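Local structure of 389aa long hypothetical nucleolar protein (5ZVH) at residues K230-L235 and L252-A257; L272-T277 and L318-C323. The protein transfers a methyl group from S-adenosyl-L-methionine to carbon 5 of cytosine 72 in several tRNAs. All coordinates share one frame; numbering follows the deposited sequence.

Contact 1 (K230-L235 and L252-A257); sequences KSKNRL and LVQMDA. With SFG (sinefungin), chain C.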
loop_
_atom_site.group_PDB
_atom_site.type_symbol
_atom_site.label_atom_id
_atom_site.label_comp_id
_atom_site.label_asym_id
_atom_site.label_seq_id
_atom_site.Cartn_x
_atom_site.Cartn_y
_atom_site.Cartn_z
ATOM N N LYS A 230 5.374 13.835 9.639
ATOM C CA LYS A 230 4.986 15.239 9.734
ATOM C C LYS A 230 3.535 15.368 10.188
ATOM O O LYS A 230 3.180 16.307 10.903
ATOM C CB LYS A 230 5.181 15.951 8.390
ATOM C CG LYS A 230 4.939 17.462 8.434
ATOM C CD LYS A 230 5.126 18.111 7.065
ATOM C CE LYS A 230 4.024 17.693 6.091
ATOM N NZ LYS A 230 3.947 18.591 4.901
ATOM N N SER A 231 2.706 14.408 9.786
ATOM C CA SER A 231 1.273 14.453 10.069
ATOM C C SER A 231 0.962 13.973 11.480
ATOM O O SER A 231 1.369 12.885 11.882
ATOM C CB SER A 231 0.494 13.612 9.054
ATOM O OG SER A 231 -0.902 13.734 9.268
ATOM N N LYS A 232 0.251 14.806 12.231
ATOM C CA LYS A 232 -0.131 14.479 13.600
ATOM C C LYS A 232 -1.262 13.455 13.649
ATOM O O LYS A 232 -1.297 12.603 14.536
ATOM C CB LYS A 232 -0.547 15.744 14.351
ATOM C CG LYS A 232 -0.780 15.528 15.834
ATOM C CD LYS A 232 -1.068 16.843 16.536
ATOM C CE LYS A 232 0.075 17.828 16.344
ATOM N NZ LYS A 232 -0.302 19.208 16.767
ATOM N N ASN A 233 -2.187 13.550 12.697
ATOM C CA ASN A 233 -3.297 12.612 12.619
ATOM C C ASN A 233 -2.796 11.221 12.273
ATOM O O ASN A 233 -3.200 10.233 12.885
ATOM C CB ASN A 233 -4.326 13.065 11.578
ATOM C CG ASN A 233 -4.867 14.453 11.855
ATOM O OD1 ASN A 233 -4.834 14.931 12.991
ATOM N ND2 ASN A 233 -5.368 15.111 10.813
ATOM N N ARG A 234 -1.910 11.147 11.288
ATOM C CA ARG A 234 -1.347 9.865 10.895
ATOM C C ARG A 234 -0.497 9.286 12.030
ATOM O O ARG A 234 -0.490 8.074 12.251
ATOM C CB ARG A 234 -0.532 10.007 9.599
ATOM C CG ARG A 234 -1.374 10.415 8.395
ATOM C CD ARG A 234 -0.517 10.617 7.161
ATOM N NE ARG A 234 0.109 9.373 6.718
ATOM C CZ ARG A 234 -0.525 8.411 6.051
ATOM N NH1 ARG A 234 -1.809 8.549 5.745
ATOM N NH2 ARG A 234 0.125 7.312 5.683
ATOM N N LEU A 235 0.191 10.155 12.764
ATOM C CA LEU A 235 0.898 9.739 13.974
ATOM C C LEU A 235 -0.075 9.301 15.056
ATOM O O LEU A 235 0.225 8.425 15.863
ATOM C CB LEU A 235 1.783 10.868 14.499
ATOM C CG LEU A 235 3.125 11.043 13.801
ATOM C CD1 LEU A 235 3.892 12.182 14.432
ATOM C CD2 LEU A 235 3.909 9.761 13.914
ATOM N N LEU A 252 7.992 7.699 18.894
ATOM C CA LEU A 252 7.425 8.625 17.911
ATOM C C LEU A 252 7.953 10.048 18.056
ATOM O O LEU A 252 8.016 10.582 19.163
ATOM C CB LEU A 252 5.898 8.645 18.016
ATOM C CG LEU A 252 5.075 7.703 17.133
ATOM C CD1 LEU A 252 5.645 6.317 17.121
ATOM C CD2 LEU A 252 3.642 7.663 17.613
ATOM N N VAL A 253 8.340 10.649 16.933
ATOM C CA VAL A 253 8.706 12.063 16.894
ATOM C C VAL A 253 8.049 12.753 15.695
ATOM O O VAL A 253 8.165 12.294 14.558
ATOM C CB VAL A 253 10.242 12.264 16.854
ATOM C CG1 VAL A 253 10.851 11.959 18.211
ATOM C CG2 VAL A 253 10.872 11.398 15.799
ATOM N N GLN A 254 7.327 13.839 15.958
ATOM C CA GLN A 254 6.730 14.635 14.889
ATOM C C GLN A 254 7.686 15.724 14.396
ATOM O O GLN A 254 8.184 16.516 15.198
ATOM C CB GLN A 254 5.420 15.260 15.368
ATOM C CG GLN A 254 4.640 15.956 14.275
ATOM C CD GLN A 254 3.407 16.649 14.804
ATOM O OE1 GLN A 254 3.113 16.589 15.998
ATOM N NE2 GLN A 254 2.667 17.300 13.914
ATOM N N MET A 255 7.888 15.791 13.080
ATOM C CA MET A 255 8.842 16.726 12.473
ATOM C C MET A 255 8.926 16.537 10.963
ATOM O O MET A 255 8.558 15.484 10.440
ATOM C CB MET A 255 10.250 16.551 13.063
ATOM C CG MET A 255 10.977 15.319 12.542
ATOM S SD MET A 255 12.678 15.106 13.111
ATOM C CE MET A 255 13.488 16.516 12.348
ATOM N N ASP A 256 9.409 17.569 10.273
ATOM C CA ASP A 256 9.743 17.470 8.856
ATOM C C ASP A 256 11.031 16.657 8.728
ATOM O O ASP A 256 12.102 17.107 9.141
ATOM C CB ASP A 256 9.901 18.863 8.236
ATOM C CG ASP A 256 10.255 18.821 6.759
ATOM O OD1 ASP A 256 10.193 17.735 6.147
ATOM O OD2 ASP A 256 10.607 19.885 6.206
ATOM N N ALA A 257 10.922 15.457 8.164
ATOM C CA ALA A 257 12.048 14.524 8.113
ATOM C C ALA A 257 13.208 15.016 7.249
ATOM O O ALA A 257 14.311 14.473 7.310
ATOM C CB ALA A 257 11.575 13.173 7.622
HETATM N N SFG C . 5.747 3.443 5.260
HETATM C CA SFG C . 4.594 3.811 5.991
HETATM C C SFG C . 3.949 2.560 6.561
HETATM O O SFG C . 2.805 2.580 7.055
HETATM O OXT SFG C . 4.577 1.474 6.552
HETATM C CB SFG C . 3.643 4.609 5.075
HETATM C CG SFG C . 4.374 5.877 4.487
HETATM C CD SFG C . 3.342 6.889 3.976
HETATM N NE SFG C . 2.735 6.384 2.847
HETATM C "C5'" SFG C . 4.011 8.237 3.656
HETATM C "C4'" SFG C . 4.260 9.012 4.964
HETATM O "O4'" SFG C . 5.173 9.956 4.799
HETATM C "C3'" SFG C . 3.008 9.738 5.426
HETATM O "O3'" SFG C . 2.679 9.306 6.662
HETATM C "C2'" SFG C . 3.412 11.245 5.492
HETATM O "O2'" SFG C . 2.722 11.914 6.645
HETATM C "C1'" SFG C . 4.679 11.204 5.695
HETATM N N9 SFG C . 5.335 12.405 5.239
HETATM C C8 SFG C . 5.100 13.093 4.107
HETATM N N7 SFG C . 5.952 14.151 4.068
HETATM C C5 SFG C . 6.718 14.110 5.183
HETATM C C6 SFG C . 7.737 14.936 5.647
HETATM N N6 SFG C . 8.316 16.127 5.077
HETATM N N1 SFG C . 8.345 14.662 6.813
HETATM C C2 SFG C . 7.963 13.563 7.549
HETATM N N3 SFG C . 6.966 12.753 7.099
HETATM C C4 SFG C . 6.343 13.036 5.908
#
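Q254 reaches across to K230 and closes the contact with its side-chain amide. Its NE2 donates to the backbone O of K230 at 3.2 Å, with an N-H...O angle of 151°. The oxygen lies 19° out of the amide plane of Q254. CG of Q254 stands anti to the backbone N (chi1 -173°) and the chain runs on extended, which carries the amide to the turn before helix 232-245. The aliphatic chain of K232 crosses this amide at a slant, and its CE comes to 3.3 Å from OE1 of Q254.

Deeper in, L235 faces the strand with both methyls. CD1 of L235 meets CB of Q254 at 3.6 Å. CD2 of L235 packs on CG of L252 at 4.0 Å, the two leucines passing each other in opposite directions. S231 turns from the strand and caps the helix: its OG accepts a weak bond from N of R234.

Sinefungin occupies the S-adenosyl-L-methionine site beside both segments. NE of R234 donates to the ribose O3' at 2.6 Å, and the hydroxyl lies at the guanidinium edge, in its plane. NH2 of R234 is bonded to A207 O, a second hold on the group. On the other segment, OD1 of D256 accepts from the adenine N6 at 2.7 Å. N of A257 donates to N1 of sinefungin at 3.0 Å, in a nearly straight bond. K230 lies against the base as well.

The contact belongs to the beta-alpha-beta unit of strands 225-229 and 250-254 with helix 232-245, in the Rossmann-like methyltransferase domain. The N6 donor and N1 acceptor are both met, which is consistent with selection of adenine. The Q254 to K230 bond and the L235 packing fix the turn carrying R234 against the strand end carrying D256 and A257.

Contact 2 (L272-T277 and L318-C323); sequences LDAPCT and LVYSTC. With SFG (sinefungin), chain C.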
loop_
_atom_site.group_PDB
_atom_site.type_symbol
_atom_site.label_atom_id
_atom_site.label_comp_id
_atom_site.label_asym_id
_atom_site.label_seq_id
_atom_site.Cartn_x
_atom_site.Cartn_y
_atom_site.Cartn_z
ATOM N N LEU A 272 13.675 4.569 4.487
ATOM C CA LEU A 272 13.004 5.700 3.859
ATOM C C LEU A 272 11.934 5.191 2.897
ATOM O O LEU A 272 12.198 4.928 1.718
ATOM C CB LEU A 272 14.005 6.605 3.135
ATOM C CG LEU A 272 13.408 7.771 2.335
ATOM C CD1 LEU A 272 12.439 8.603 3.168
ATOM C CD2 LEU A 272 14.503 8.644 1.758
ATOM N N ASP A 273 10.727 5.027 3.424
ATOM C CA ASP A 273 9.590 4.646 2.608
ATOM C C ASP A 273 8.930 5.939 2.150
ATOM O O ASP A 273 7.990 6.434 2.774
ATOM C CB ASP A 273 8.631 3.748 3.395
ATOM C CG ASP A 273 7.460 3.272 2.566
ATOM O OD1 ASP A 273 7.670 2.923 1.384
ATOM O OD2 ASP A 273 6.336 3.212 3.108
ATOM N N ALA A 274 9.452 6.487 1.057
ATOM C CA ALA A 274 9.260 7.897 0.743
ATOM C C ALA A 274 7.892 8.188 0.153
ATOM O O ALA A 274 7.374 7.396 -0.634
ATOM C CB ALA A 274 10.352 8.367 -0.218
ATOM N N PRO A 275 7.309 9.337 0.533
ATOM C CA PRO A 275 6.107 9.805 -0.159
ATOM C C PRO A 275 6.379 9.848 -1.651
ATOM O O PRO A 275 7.447 10.292 -2.073
ATOM C CB PRO A 275 5.875 11.204 0.430
ATOM C CG PRO A 275 7.181 11.597 1.043
ATOM C CD PRO A 275 7.780 10.309 1.534
ATOM N N CYS A 276 5.426 9.382 -2.443
ATOM C CA CYS A 276 5.671 9.201 -3.861
ATOM C C CYS A 276 4.381 9.395 -4.631
ATOM O O CYS A 276 3.308 9.507 -4.038
ATOM C CB CYS A 276 6.251 7.813 -4.130
ATOM S SG CYS A 276 5.110 6.470 -3.752
ATOM N N THR A 277 4.484 9.420 -5.956
ATOM C CA THR A 277 3.314 9.621 -6.802
ATOM C C THR A 277 2.311 8.464 -6.700
ATOM O O THR A 277 1.166 8.591 -7.136
ATOM C CB THR A 277 3.739 9.810 -8.264
ATOM O OG1 THR A 277 4.607 8.735 -8.637
ATOM C CG2 THR A 277 4.492 11.121 -8.428
ATOM N N LEU A 318 20.918 2.280 4.242
ATOM C CA LEU A 318 19.642 2.905 3.913
ATOM C C LEU A 318 18.821 2.007 3.004
ATOM O O LEU A 318 19.317 1.500 1.997
ATOM C CB LEU A 318 19.856 4.265 3.236
ATOM C CG LEU A 318 18.611 4.872 2.572
ATOM C CD1 LEU A 318 17.614 5.364 3.602
ATOM C CD2 LEU A 318 18.965 5.996 1.609
ATOM N N VAL A 319 17.560 1.803 3.366
ATOM C CA VAL A 319 16.617 1.140 2.475
ATOM C C VAL A 319 15.598 2.167 2.004
ATOM O O VAL A 319 14.869 2.761 2.807
ATOM C CB VAL A 319 15.910 -0.058 3.146
ATOM C CG1 VAL A 319 14.654 -0.458 2.369
ATOM C CG2 VAL A 319 16.866 -1.237 3.264
ATOM N N TYR A 320 15.579 2.386 0.695
ATOM C CA TYR A 320 14.669 3.333 0.066
ATOM C C TYR A 320 13.558 2.574 -0.661
ATOM O O TYR A 320 13.831 1.664 -1.449
ATOM C CB TYR A 320 15.458 4.227 -0.890
ATOM C CG TYR A 320 14.655 5.217 -1.703
ATOM C CD1 TYR A 320 14.295 6.455 -1.177
ATOM C CD2 TYR A 320 14.303 4.937 -3.017
ATOM C CE1 TYR A 320 13.579 7.374 -1.928
ATOM C CE2 TYR A 320 13.591 5.846 -3.771
ATOM C CZ TYR A 320 13.233 7.065 -3.223
ATOM O OH TYR A 320 12.523 7.963 -3.981
ATOM N N SER A 321 12.306 2.933 -0.395
ATOM C CA SER A 321 11.196 2.251 -1.054
ATOM C C SER A 321 10.074 3.204 -1.470
ATOM O O SER A 321 9.823 4.217 -0.811
ATOM C CB SER A 321 10.639 1.143 -0.147
ATOM O OG SER A 321 10.074 1.659 1.050
ATOM N N THR A 322 9.415 2.884 -2.579
ATOM C CA THR A 322 8.226 3.617 -3.012
ATOM C C THR A 322 7.166 2.651 -3.536
ATOM O O THR A 322 7.474 1.518 -3.920
ATOM C CB THR A 322 8.527 4.653 -4.126
ATOM O OG1 THR A 322 8.696 3.978 -5.380
ATOM C CG2 THR A 322 9.778 5.471 -3.816
ATOM N N CYS A 323 5.915 3.103 -3.548
ATOM C CA CYS A 323 4.853 2.361 -4.219
ATOM C C CYS A 323 4.529 3.000 -5.569
ATOM O O CYS A 323 3.362 3.140 -5.935
ATOM C CB CYS A 323 3.602 2.274 -3.325
ATOM S SG CYS A 323 2.891 3.860 -2.771
HETATM N N SFG C . 5.747 3.443 5.260
HETATM C CA SFG C . 4.594 3.811 5.991
HETATM C C SFG C . 3.949 2.560 6.561
HETATM O O SFG C . 2.805 2.580 7.055
HETATM O OXT SFG C . 4.577 1.474 6.552
HETATM C CB SFG C . 3.643 4.609 5.075
HETATM C CG SFG C . 4.374 5.877 4.487
HETATM C CD SFG C . 3.342 6.889 3.976
HETATM N NE SFG C . 2.735 6.384 2.847
HETATM C "C5'" SFG C . 4.011 8.237 3.656
HETATM C "C4'" SFG C . 4.260 9.012 4.964
HETATM O "O4'" SFG C . 5.173 9.956 4.799
HETATM C "C3'" SFG C . 3.008 9.738 5.426
HETATM O "O3'" SFG C . 2.679 9.306 6.662
HETATM C "C2'" SFG C . 3.412 11.245 5.492
HETATM O "O2'" SFG C . 2.722 11.914 6.645
HETATM C "C1'" SFG C . 4.679 11.204 5.695
HETATM N N9 SFG C . 5.335 12.405 5.239
HETATM C C8 SFG C . 5.100 13.093 4.107
HETATM N N7 SFG C . 5.952 14.151 4.068
HETATM C C5 SFG C . 6.718 14.110 5.183
HETATM C C6 SFG C . 7.737 14.936 5.647
HETATM N N6 SFG C . 8.316 16.127 5.077
HETATM N N1 SFG C . 8.345 14.662 6.813
HETATM C C2 SFG C . 7.963 13.563 7.549
HETATM N N3 SFG C . 6.966 12.753 7.099
HETATM C C4 SFG C . 6.343 13.036 5.908
#
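Parallel strands 267-273 and 316-322 of the methyltransferase sheet pair here and lead into the loops that carry C276 and the predicted nucleophile C323. L272 lies opposite Y320, and D273 opposite S321. N of L272 donates to O of V319 at 2.7 Å. Bonds from N of S321 to O of L272 and from N of A274 to O of S321 continue the pairing.

The L272 side chain runs alongside that of Y320. CD2 of L272 touches the ring edge at CD1 of Y320, 3.7 Å away and in the ring plane. CB of A274 meets CE1 of Y320 at 3.8 Å, while the ring hydroxyl bonds E329 O. On the other face, OG of S321 donates to OD1 of D273 at 2.7 Å, on the anti side of the carboxylate and 35° out of its plane. OD2 of D273 forms a salt bridge with K211.

SG of C276, set between its backbone N and carbonyl carbon (chi1 65°), lies 3.6 Å from SG of C323. In RsmB/NOP relatives the cysteine equivalent to C276 is thought to help release the product; C276 probably does the same. S321 and K211 thus hold both oxygens of cofactor-binding D273, while strand pairing brings the thiols together.

How the contacts relate
Following the chain, strand 225-229 leads into 230-235, helix 232-245 and then strand 250-254. Contact 1 closes the loop from 230-235 through helix 232-245 to 252-257, with 16 residues between its segments. Strand 267-273 comes next, and contact 2 closes a longer loop of 40 residues, which includes helix 291-311 and returns along strand 316-322. The two loops follow in series; they neither nest nor cross. The centres of contact 1 and contact 2 are about 16 Å apart, and they do not touch. Both reach the same sheet, where strand 201-203 pairs with strands 225-229 and 267-273 and so links the two regions. Sinefungin also joins them, lying against both contacts.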